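Local coordinates for Lmo0131 protein (Listeria monocytogenes, PDB 4Q6J) that probably acts as a cyclic-di-GMP-specific phosphodiesterase of the EAL family, built on a TIM barrel, though its function has not been established, at residues B[23-28]-B[230-235]; B[212-217]-B[234-239]. All blocks are in the same frame, centred on the assembly; numbering follows the deposited sequence.

Interaction 1 (B[23-28]-B[230-235]). With EDO (1,2-ethanediol), chain N; EDO (1,2-ethanediol), chain L; EDO (1,2-ethanediol), chain R.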
ATOM      1  N   TYR B  23       1.636  15.670 -24.531  1.00 13.96           N
ATOM      2  CA  TYR B  23       1.977  14.815 -25.646  1.00 13.56           C
ATOM      3  C   TYR B  23       0.808  13.893 -25.869  1.00 14.35           C
ATOM      4  O   TYR B  23      -0.070  13.789 -25.003  1.00 15.20           O
ATOM      5  CB  TYR B  23       3.252  14.030 -25.349  1.00 20.53           C
ATOM      6  CG  TYR B  23       4.551  14.797 -25.565  1.00 16.12           C
ATOM      7  CD1 TYR B  23       4.553  16.181 -25.763  1.00 15.56           C
ATOM      8  CD2 TYR B  23       5.772  14.130 -25.595  1.00 18.18           C
ATOM      9  CE1 TYR B  23       5.721  16.873 -25.968  1.00 16.39           C
ATOM     10  CE2 TYR B  23       6.962  14.821 -25.799  1.00 16.97           C
ATOM     11  CZ  TYR B  23       6.928  16.188 -25.986  1.00 22.41           C
ATOM     12  OH  TYR B  23       8.108  16.870 -26.190  1.00 20.91           O
ATOM     13  N   TYR B  24       0.801  13.216 -27.019  1.00 13.22           N
ATOM     14  CA  TYR B  24      -0.347  12.420 -27.479  1.00 15.87           C
ATOM     15  C   TYR B  24       0.106  11.091 -28.052  1.00 15.44           C
ATOM     16  O   TYR B  24       1.009  11.055 -28.889  1.00 15.78           O
ATOM     17  CB  TYR B  24      -1.096  13.177 -28.582  1.00 12.64           C
ATOM     18  CG  TYR B  24      -1.599  14.502 -28.122  1.00 11.51           C
ATOM     19  CD1 TYR B  24      -2.735  14.590 -27.333  1.00 13.43           C
ATOM     20  CD2 TYR B  24      -0.926  15.674 -28.443  1.00 19.11           C
ATOM     21  CE1 TYR B  24      -3.199  15.804 -26.879  1.00 14.49           C
ATOM     22  CE2 TYR B  24      -1.388  16.905 -27.994  1.00 15.56           C
ATOM     23  CZ  TYR B  24      -2.523  16.955 -27.207  1.00 13.29           C
ATOM     24  OH  TYR B  24      -2.997  18.153 -26.750  1.00 15.79           O
ATOM     25  N   GLN B  25      -0.518   9.998 -27.635  1.00 13.11           N
ATOM     26  CA  GLN B  25      -0.185   8.707 -28.228  1.00 13.18           C
ATOM     27  C   GLN B  25      -1.408   8.153 -28.990  1.00 18.23           C
ATOM     28  O   GLN B  25      -2.480   7.996 -28.405  1.00 13.78           O
ATOM     29  CB  GLN B  25       0.330   7.719 -27.175  1.00 12.28           C
ATOM     30  CG  GLN B  25       0.881   6.468 -27.860  1.00 15.77           C
ATOM     31  CD  GLN B  25       1.448   5.399 -26.929  1.00 16.51           C
ATOM     32  OE1 GLN B  25       0.928   5.170 -25.841  1.00 21.91           O
ATOM     33  NE2 GLN B  25       2.511   4.723 -27.374  1.00 11.98           N
ATOM     34  N   PRO B  26      -1.271   7.883 -30.322  1.00 15.33           N
ATOM     35  CA  PRO B  26      -2.458   7.428 -31.057  1.00 14.82           C
ATOM     36  C   PRO B  26      -3.041   6.111 -30.524  1.00 24.51           C
ATOM     37  O   PRO B  26      -2.318   5.222 -30.062  1.00 22.41           O
ATOM     38  CB  PRO B  26      -1.939   7.207 -32.488  1.00 12.29           C
ATOM     39  CG  PRO B  26      -0.693   7.870 -32.561  1.00 15.60           C
ATOM     40  CD  PRO B  26      -0.096   7.917 -31.200  1.00 23.24           C
ATOM     41  N   LYS B  27      -4.359   6.016 -30.594  1.00 13.41           N
ATOM     42  CA  LYS B  27      -5.068   4.768 -30.416  1.00 12.70           C
ATOM     43  C   LYS B  27      -5.697   4.446 -31.768  1.00 12.35           C
ATOM     44  O   LYS B  27      -6.288   5.315 -32.408  1.00 14.32           O
ATOM     45  CB  LYS B  27      -6.130   4.899 -29.321  1.00 16.44           C
ATOM     46  CG  LYS B  27      -5.509   4.948 -27.944  1.00 19.34           C
ATOM     47  CD  LYS B  27      -6.547   5.248 -26.930  1.00 14.86           C
ATOM     48  CE  LYS B  27      -7.189   6.590 -27.204  1.00 14.73           C
ATOM     49  NZ  LYS B  27      -8.200   6.878 -26.159  1.00 13.55           N
ATOM     50  N   VAL B  28      -5.564   3.188 -32.177  1.00 13.68           N
ATOM     51  CA  VAL B  28      -5.926   2.739 -33.508  1.00 10.95           C
ATOM     52  C   VAL B  28      -7.048   1.714 -33.392  1.00 11.40           C
ATOM     53  O   VAL B  28      -7.026   0.863 -32.521  1.00 14.43           O
ATOM     54  CB  VAL B  28      -4.685   2.104 -34.190  1.00 13.30           C
ATOM     55  CG1 VAL B  28      -5.053   1.299 -35.353  1.00 13.94           C
ATOM     56  CG2 VAL B  28      -3.661   3.185 -34.568  1.00 22.40           C
ATOM     57  N   TYR B 230      -9.246  -1.640 -29.676  1.00 12.00           N
ATOM     58  CA  TYR B 230      -8.309  -0.552 -29.973  1.00 10.24           C
ATOM     59  C   TYR B 230      -6.927  -0.906 -29.519  1.00  9.32           C
ATOM     60  O   TYR B 230      -6.766  -1.605 -28.529  1.00 11.34           O
ATOM     61  CB  TYR B 230      -8.689   0.742 -29.261  1.00 10.74           C
ATOM     62  CG  TYR B 230     -10.114   1.177 -29.507  1.00 13.39           C
ATOM     63  CD1 TYR B 230     -10.509   1.664 -30.741  1.00 13.77           C
ATOM     64  CD2 TYR B 230     -11.062   1.117 -28.498  1.00 12.57           C
ATOM     65  CE1 TYR B 230     -11.811   2.057 -30.972  1.00 15.76           C
ATOM     66  CE2 TYR B 230     -12.366   1.523 -28.711  1.00 11.82           C
ATOM     67  CZ  TYR B 230     -12.735   1.991 -29.950  1.00 12.73           C
ATOM     68  OH  TYR B 230     -14.020   2.393 -30.156  1.00 16.16           O
ATOM     69  N   PHE B 231      -5.937  -0.385 -30.234  1.00 12.33           N
ATOM     70  CA  PHE B 231      -4.532  -0.624 -29.921  1.00 12.19           C
ATOM     71  C   PHE B 231      -3.791   0.680 -29.626  1.00 12.44           C
ATOM     72  O   PHE B 231      -4.091   1.725 -30.196  1.00 13.16           O
ATOM     73  CB  PHE B 231      -3.817  -1.284 -31.108  1.00 14.75           C
ATOM     74  CG  PHE B 231      -4.389  -2.623 -31.534  1.00 14.68           C
ATOM     75  CD1 PHE B 231      -4.796  -3.563 -30.593  1.00 13.45           C
ATOM     76  CD2 PHE B 231      -4.510  -2.935 -32.881  1.00 15.48           C
ATOM     77  CE1 PHE B 231      -5.299  -4.789 -30.996  1.00 16.62           C
ATOM     78  CE2 PHE B 231      -5.021  -4.151 -33.271  1.00 15.39           C
ATOM     79  CZ  PHE B 231      -5.414  -5.067 -32.332  1.00 18.53           C
ATOM     80  N   GLN B 232      -2.773   0.578 -28.786  1.00 10.83           N
ATOM     81  CA  GLN B 232      -1.876   1.665 -28.508  1.00 11.64           C
ATOM     82  C   GLN B 232      -0.486   1.049 -28.212  1.00 10.69           C
ATOM     83  O   GLN B 232      -0.380   0.034 -27.559  1.00 11.50           O
ATOM     84  CB  GLN B 232      -2.431   2.428 -27.302  1.00 18.22           C
ATOM     85  CG  GLN B 232      -1.694   3.623 -26.874  1.00 14.35           C
ATOM     86  CD  GLN B 232      -2.376   4.278 -25.708  1.00 15.76           C
ATOM     87  OE1 GLN B 232      -3.535   4.026 -25.438  1.00 13.80           O
ATOM     88  NE2 GLN B 232      -1.664   5.118 -25.017  1.00 14.32           N
ATOM     89  N   GLY B 233       0.569   1.644 -28.727  1.00 12.16           N
ATOM     90  CA  GLY B 233       1.887   1.173 -28.383  1.00 14.23           C
ATOM     91  C   GLY B 233       2.886   1.563 -29.431  1.00 13.89           C
ATOM     92  O   GLY B 233       2.516   2.105 -30.462  1.00 14.40           O
ATOM     93  N   TYR B 234       4.148   1.247 -29.169  1.00 13.88           N
ATOM     94  CA  TYR B 234       5.261   1.628 -30.031  1.00 15.90           C
ATOM     95  C   TYR B 234       5.072   1.241 -31.509  1.00 17.05           C
ATOM     96  O   TYR B 234       5.521   1.950 -32.418  1.00 23.01           O
ATOM     97  CB  TYR B 234       6.585   1.055 -29.480  1.00 14.58           C
ATOM     98  CG  TYR B 234       7.767   1.909 -29.826  1.00 19.01           C
ATOM     99  CD1 TYR B 234       8.079   3.035 -29.072  1.00 27.14           C
ATOM    100  CD2 TYR B 234       8.558   1.615 -30.932  1.00 22.68           C
ATOM    101  CE1 TYR B 234       9.156   3.831 -29.406  1.00 21.96           C
ATOM    102  CE2 TYR B 234       9.645   2.409 -31.271  1.00 26.32           C
ATOM    103  CZ  TYR B 234       9.937   3.513 -30.510  1.00 23.45           C
ATOM    104  OH  TYR B 234      11.025   4.301 -30.848  1.00 50.72           O
ATOM    105  N   TYR B 235       4.395   0.125 -31.746  1.00 14.67           N
ATOM    106  CA  TYR B 235       4.215  -0.411 -33.096  1.00 16.32           C
ATOM    107  C   TYR B 235       3.519   0.584 -34.020  1.00 20.06           C
ATOM    108  O   TYR B 235       3.714   0.585 -35.251  1.00 17.74           O
ATOM    109  CB  TYR B 235       3.428  -1.726 -33.050  1.00 15.32           C
ATOM    110  CG  TYR B 235       3.280  -2.400 -34.400  1.00 20.71           C
ATOM    111  CD1 TYR B 235       4.354  -3.043 -34.996  1.00 26.89           C
ATOM    112  CD2 TYR B 235       2.066  -2.398 -35.079  1.00 24.01           C
ATOM    113  CE1 TYR B 235       4.229  -3.658 -36.234  1.00 23.87           C
ATOM    114  CE2 TYR B 235       1.928  -3.000 -36.321  1.00 26.24           C
ATOM    115  CZ  TYR B 235       3.017  -3.634 -36.897  1.00 34.25           C
ATOM    116  OH  TYR B 235       2.915  -4.250 -38.135  1.00 36.39           O
TER
HETATM  117  C1  EDO N 303     -10.975   4.199 -26.438  1.00 29.97           C
HETATM  118  O1  EDO N 303     -10.179   4.887 -25.461  1.00 23.39           O
HETATM  119  C2  EDO N 303     -10.658   4.682 -27.844  1.00 33.55           C
HETATM  120  O2  EDO N 303      -9.342   4.270 -28.228  1.00 52.23           O
HETATM  121  C1  EDO L 301       5.209   0.946 -25.627  1.00 28.04           C
HETATM  122  O1  EDO L 301       4.621   0.137 -26.648  1.00 16.06           O
HETATM  123  C2  EDO L 301       4.258   2.020 -25.151  1.00 39.08           C
HETATM  124  O2  EDO L 301       3.978   2.952 -26.193  1.00 29.12           O
HETATM  125  C1  EDO R 307       7.182   4.549 -32.760  1.00 37.45           C
HETATM  126  O1  EDO R 307       7.725   5.846 -32.530  1.00 38.03           O
HETATM  127  C2  EDO R 307       7.587   4.158 -34.168  1.00 49.70           C
HETATM  128  O2  EDO R 307       7.017   2.900 -34.536  1.00 66.19           O
HETATM  129  O   HOH W   1       0.177   4.062 -30.378  1.00 12.55           O

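Interaction 2 (B[212-217]-B[234-239]). With EDO (1,2-ethanediol), chain R; EDO (1,2-ethanediol), chain L.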
ATOM      1  N   GLU B 212      -2.761  -1.301 -24.405  1.00 10.61           N
ATOM      2  CA  GLU B 212      -1.557  -0.502 -24.572  1.00  9.48           C
ATOM      3  C   GLU B 212      -0.342  -1.421 -24.575  1.00 19.21           C
ATOM      4  O   GLU B 212      -0.437  -2.597 -24.223  1.00 15.21           O
ATOM      5  CB  GLU B 212      -1.387   0.493 -23.431  1.00 11.56           C
ATOM      6  CG  GLU B 212      -2.629   1.254 -23.075  1.00 12.79           C
ATOM      7  CD  GLU B 212      -2.339   2.368 -22.071  1.00 20.08           C
ATOM      8  OE1 GLU B 212      -1.153   2.679 -21.833  1.00 27.87           O
ATOM      9  OE2 GLU B 212      -3.286   2.938 -21.505  1.00 19.62           O
ATOM     10  N   GLY B 213       0.800  -0.874 -24.964  1.00 17.17           N
ATOM     11  CA  GLY B 213       2.029  -1.636 -24.961  1.00 15.42           C
ATOM     12  C   GLY B 213       2.125  -2.552 -26.159  1.00 13.21           C
ATOM     13  O   GLY B 213       2.909  -3.491 -26.146  1.00 15.97           O
ATOM     14  N   VAL B 214       1.342  -2.284 -27.201  1.00 12.08           N
ATOM     15  CA  VAL B 214       1.433  -3.101 -28.402  1.00 12.96           C
ATOM     16  C   VAL B 214       2.756  -2.804 -29.115  1.00 21.13           C
ATOM     17  O   VAL B 214       3.040  -1.662 -29.469  1.00 19.03           O
ATOM     18  CB  VAL B 214       0.224  -2.911 -29.359  1.00 13.54           C
ATOM     19  CG1 VAL B 214       0.424  -3.703 -30.646  1.00 13.76           C
ATOM     20  CG2 VAL B 214      -1.055  -3.363 -28.671  1.00 14.40           C
ATOM     21  N   GLU B 215       3.565  -3.835 -29.317  1.00 13.87           N
ATOM     22  CA  GLU B 215       4.895  -3.647 -29.859  1.00 16.41           C
ATOM     23  C   GLU B 215       5.115  -4.301 -31.229  1.00 15.60           C
ATOM     24  O   GLU B 215       5.942  -3.832 -32.009  1.00 15.24           O
ATOM     25  CB  GLU B 215       5.923  -4.130 -28.840  1.00 25.29           C
ATOM     26  CG  GLU B 215       5.874  -3.346 -27.538  1.00 36.19           C
ATOM     27  CD  GLU B 215       6.972  -2.308 -27.421  1.00 23.51           C
ATOM     28  OE1 GLU B 215       8.071  -2.549 -27.960  1.00 21.45           O
ATOM     29  OE2 GLU B 215       6.748  -1.264 -26.783  1.00 21.03           O
ATOM     30  N   ASP B 216       4.385  -5.372 -31.543  1.00 14.04           N
ATOM     31  CA  ASP B 216       4.656  -6.093 -32.792  1.00 11.57           C
ATOM     32  C   ASP B 216       3.425  -6.696 -33.466  1.00 13.04           C
ATOM     33  O   ASP B 216       2.367  -6.819 -32.861  1.00 14.37           O
ATOM     34  CB  ASP B 216       5.774  -7.133 -32.612  1.00 18.28           C
ATOM     35  CG  ASP B 216       5.362  -8.341 -31.761  1.00 18.64           C
ATOM     36  OD1 ASP B 216       4.212  -8.775 -31.770  1.00 19.65           O
ATOM     37  OD2 ASP B 216       6.230  -8.906 -31.093  1.00 24.17           O
HETATM   38  N   MSE B 217       3.593  -7.070 -34.724  1.00 13.36           N
HETATM   39  CA  MSE B 217       2.489  -7.555 -35.531  1.00 18.51           C
HETATM   40  C   MSE B 217       1.908  -8.899 -35.027  1.00 11.94           C
HETATM   41  O   MSE B 217       0.745  -9.145 -35.170  1.00 13.41           O
HETATM   42  CB  MSE B 217       2.920  -7.617 -37.013  1.00 24.40           C
HETATM   43  CG  MSE B 217       1.795  -7.922 -38.008  1.00 37.54           C
HETATM   44 SE   MSE B 217       0.367  -6.598 -38.034  0.93 35.67          SE
HETATM   45  CE  MSE B 217      -1.131  -7.819 -38.099  1.00 28.85           C
ATOM     46  N   TYR B 234       4.148   1.247 -29.169  1.00 13.88           N
ATOM     47  CA  TYR B 234       5.261   1.628 -30.031  1.00 15.90           C
ATOM     48  C   TYR B 234       5.072   1.241 -31.509  1.00 17.05           C
ATOM     49  O   TYR B 234       5.521   1.950 -32.418  1.00 23.01           O
ATOM     50  CB  TYR B 234       6.585   1.055 -29.480  1.00 14.58           C
ATOM     51  CG  TYR B 234       7.767   1.909 -29.826  1.00 19.01           C
ATOM     52  CD1 TYR B 234       8.079   3.035 -29.072  1.00 27.14           C
ATOM     53  CD2 TYR B 234       8.558   1.615 -30.932  1.00 22.68           C
ATOM     54  CE1 TYR B 234       9.156   3.831 -29.406  1.00 21.96           C
ATOM     55  CE2 TYR B 234       9.645   2.409 -31.271  1.00 26.32           C
ATOM     56  CZ  TYR B 234       9.937   3.513 -30.510  1.00 23.45           C
ATOM     57  OH  TYR B 234      11.025   4.301 -30.848  1.00 50.72           O
ATOM     58  N   TYR B 235       4.395   0.125 -31.746  1.00 14.67           N
ATOM     59  CA  TYR B 235       4.215  -0.411 -33.096  1.00 16.32           C
ATOM     60  C   TYR B 235       3.519   0.584 -34.020  1.00 20.06           C
ATOM     61  O   TYR B 235       3.714   0.585 -35.251  1.00 17.74           O
ATOM     62  CB  TYR B 235       3.428  -1.726 -33.050  1.00 15.32           C
ATOM     63  CG  TYR B 235       3.280  -2.400 -34.400  1.00 20.71           C
ATOM     64  CD1 TYR B 235       4.354  -3.043 -34.996  1.00 26.89           C
ATOM     65  CD2 TYR B 235       2.066  -2.398 -35.079  1.00 24.01           C
ATOM     66  CE1 TYR B 235       4.229  -3.658 -36.234  1.00 23.87           C
ATOM     67  CE2 TYR B 235       1.928  -3.000 -36.321  1.00 26.24           C
ATOM     68  CZ  TYR B 235       3.017  -3.634 -36.897  1.00 34.25           C
ATOM     69  OH  TYR B 235       2.915  -4.250 -38.135  1.00 36.39           O
ATOM     70  N   PHE B 236       2.700   1.428 -33.417  1.00 18.54           N
ATOM     71  CA  PHE B 236       2.021   2.467 -34.149  1.00 15.03           C
ATOM     72  C   PHE B 236       2.760   3.778 -33.944  1.00 16.18           C
ATOM     73  O   PHE B 236       3.294   4.346 -34.909  1.00 18.09           O
ATOM     74  CB  PHE B 236       0.561   2.504 -33.727  1.00 13.85           C
ATOM     75  CG  PHE B 236      -0.144   1.210 -34.006  1.00 14.50           C
ATOM     76  CD1 PHE B 236      -0.518   0.889 -35.294  1.00 16.03           C
ATOM     77  CD2 PHE B 236      -0.350   0.272 -33.000  1.00 14.04           C
ATOM     78  CE1 PHE B 236      -1.135  -0.321 -35.580  1.00 16.94           C
ATOM     79  CE2 PHE B 236      -0.964  -0.949 -33.275  1.00 16.67           C
ATOM     80  CZ  PHE B 236      -1.366  -1.241 -34.565  1.00 16.48           C
ATOM     81  N   SER B 237       2.843   4.234 -32.696  1.00 12.17           N
ATOM     82  CA  SER B 237       3.594   5.465 -32.394  1.00 16.00           C
ATOM     83  C   SER B 237       3.857   5.687 -30.895  1.00 16.20           C
ATOM     84  O   SER B 237       2.942   5.574 -30.082  1.00 16.05           O
ATOM     85  CB  SER B 237       2.867   6.695 -32.970  1.00 14.16           C
ATOM     86  OG  SER B 237       3.642   7.877 -32.842  1.00 17.94           O
ATOM     87  N   ARG B 238       5.100   6.018 -30.540  1.00 14.38           N
ATOM     88  CA  ARG B 238       5.390   6.586 -29.233  1.00 15.83           C
ATOM     89  C   ARG B 238       4.552   7.863 -29.036  1.00 12.93           C
ATOM     90  O   ARG B 238       4.017   8.416 -29.997  1.00 15.55           O
ATOM     91  CB  ARG B 238       6.864   6.943 -29.171  1.00 15.84           C
ATOM     92  CG  ARG B 238       7.302   7.919 -30.250  1.00 15.23           C
ATOM     93  CD  ARG B 238       8.806   7.875 -30.457  1.00 27.12           C
ATOM     94  NE  ARG B 238       9.437   9.123 -30.041  1.00 42.04           N
ATOM     95  CZ  ARG B 238       9.822  10.094 -30.867  1.00 53.65           C
ATOM     96  NH1 ARG B 238       9.649   9.963 -32.171  1.00 60.41           N
ATOM     97  NH2 ARG B 238      10.383  11.201 -30.388  1.00 53.32           N
ATOM     98  N   PRO B 239       4.437   8.343 -27.793  1.00 13.20           N
ATOM     99  CA  PRO B 239       3.775   9.641 -27.617  1.00 14.36           C
ATOM    100  C   PRO B 239       4.593  10.793 -28.234  1.00 14.00           C
ATOM    101  O   PRO B 239       5.817  10.776 -28.157  1.00 21.05           O
ATOM    102  CB  PRO B 239       3.690   9.769 -26.096  1.00 19.05           C
ATOM    103  CG  PRO B 239       3.778   8.351 -25.611  1.00 17.18           C
ATOM    104  CD  PRO B 239       4.753   7.717 -26.501  1.00 15.94           C
TER
HETATM  105  C1  EDO R 307       7.182   4.549 -32.760  1.00 37.45           C
HETATM  106  O1  EDO R 307       7.725   5.846 -32.530  1.00 38.03           O
HETATM  107  C2  EDO R 307       7.587   4.158 -34.168  1.00 49.70           C
HETATM  108  O2  EDO R 307       7.017   2.900 -34.536  1.00 66.19           O
HETATM  109  C1  EDO L 301       5.209   0.946 -25.627  1.00 28.04           C
HETATM  110  O1  EDO L 301       4.621   0.137 -26.648  1.00 16.06           O
HETATM  111  C2  EDO L 301       4.258   2.020 -25.151  1.00 39.08           C
HETATM  112  O2  EDO L 301       3.978   2.952 -26.193  1.00 29.12           O

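Interaction 1 (B[23-28]-B[230-235])
Gln232 NE2 is gripped by two acceptors, Gln25 OE1 across the contact and Glu39 OE1 on the adjoining strand 35-45. The bond from Gln232 NE2 to Gln25 OE1 is 2.7 Å long and nearly straight (165°). It lies in the amide plane of Gln232, whereas NE2 is tilted 27° out of the Gln25 carbonyl plane; the two amide planes stand 86° apart. Both side chains run out extended. Gln232 OE1 bonds to Lys176 NZ and meets Lys27 CG at 3.3 Å, so both ends of this buried amide are held and its rotation is fixed. On the other branch of Gln25, NE2 donates to O2 of an ethanediol (2.6 Å).

Beside this polar cluster the backbones join as an antiparallel hydrogen-bonded pair, with Val28 N to Phe231 O at 2.9 Å and Phe231 N to Val28 O at 2.8 Å. Past Phe231 a water takes over, bridging Gly233 N and Pro26 O, the latter 2.8 Å from it. The pairing of strand 20-29 with the last barrel strand, 230-231, is characteristic of the EAL domain, a TIM barrel variant in which one strand, here 20-29, runs antiparallel to both neighbours, 35-45 and 230-231.

Interaction 2 (B[212-217]-B[234-239])
Tyr235 N donates to Val214 O in a single backbone hydrogen bond between the two loops, 3.2 Å long and almost straight (172°). Tyr234 N, also close to that oxygen, is turned instead to an ethanediol O1, 2.8 Å away. The same ethanediol hydroxyl donates to Glu215 OE2 (2.6 Å), so the small molecule, probably from the crystallisation liquor, bridges the loops. The bend of Glu215 at chi2 (-102°) brings its carboxylate back over Tyr234 CB, which OE2 approaches to 3.6 Å.

Tyr235 lies along the 215-217 backbone, with CG anti to its own backbone N (chi1 -176°) and CB 3.4 Å from Glu215 O. One face of its ring takes the carbonyl carbon of Asp216, offset toward the rim. At the far end Met217, a selenomethionine, makes an oblique Met-aromatic contact, SE lying 5.1 Å from the ring centroid and nearest the hydroxyl.

Apolar contacts complete the interface. Val214 CG1 touches Phe236 CE2 at 4.1 Å, while Tyr235 CD2 lies over a face of the Phe236 ring.

Asp216 N-caps helix 217-225 through OD1 and Gln219 N. Glu215 and Tyr234 also bond to the second subunit, Glu215 to Ser8 and Thr9 of that subunit and the Tyr234 hydroxyl to its Asp5 O. The contact thus ties the loop between strand 208-211 and helix 217-225 to the loop leading from strand 230-231 toward helix 242-248, with Val214 packed on Val220 and Leu223 of the former helix.

Overall arrangement
Interactions 1 and 2 share Tyr234 and Tyr235, and their centres lie about 6 Å apart. Two probable hydrogen bonds tie them together: Gln25 NE2 to Ser237 O and Val214 N to Gln232 O, each 2.9 Å. Packing adds to these, with Phe231 CB 3.6 Å from Phe236 CE2. Residues 230-239 thus run from the strand paired with 23-28 into the loop held by 212-217. Two ethanediols touch both contacts, one bridging Gln25 to Glu215. Glu39, first residue of the EAL signature (Glu-Gly-Leu here), accepts from Gln232 NE2, while Lys176 links Gln232 to Glu212; this polar network is consistent with the site at the barrel mouth in EAL phosphodiesterases.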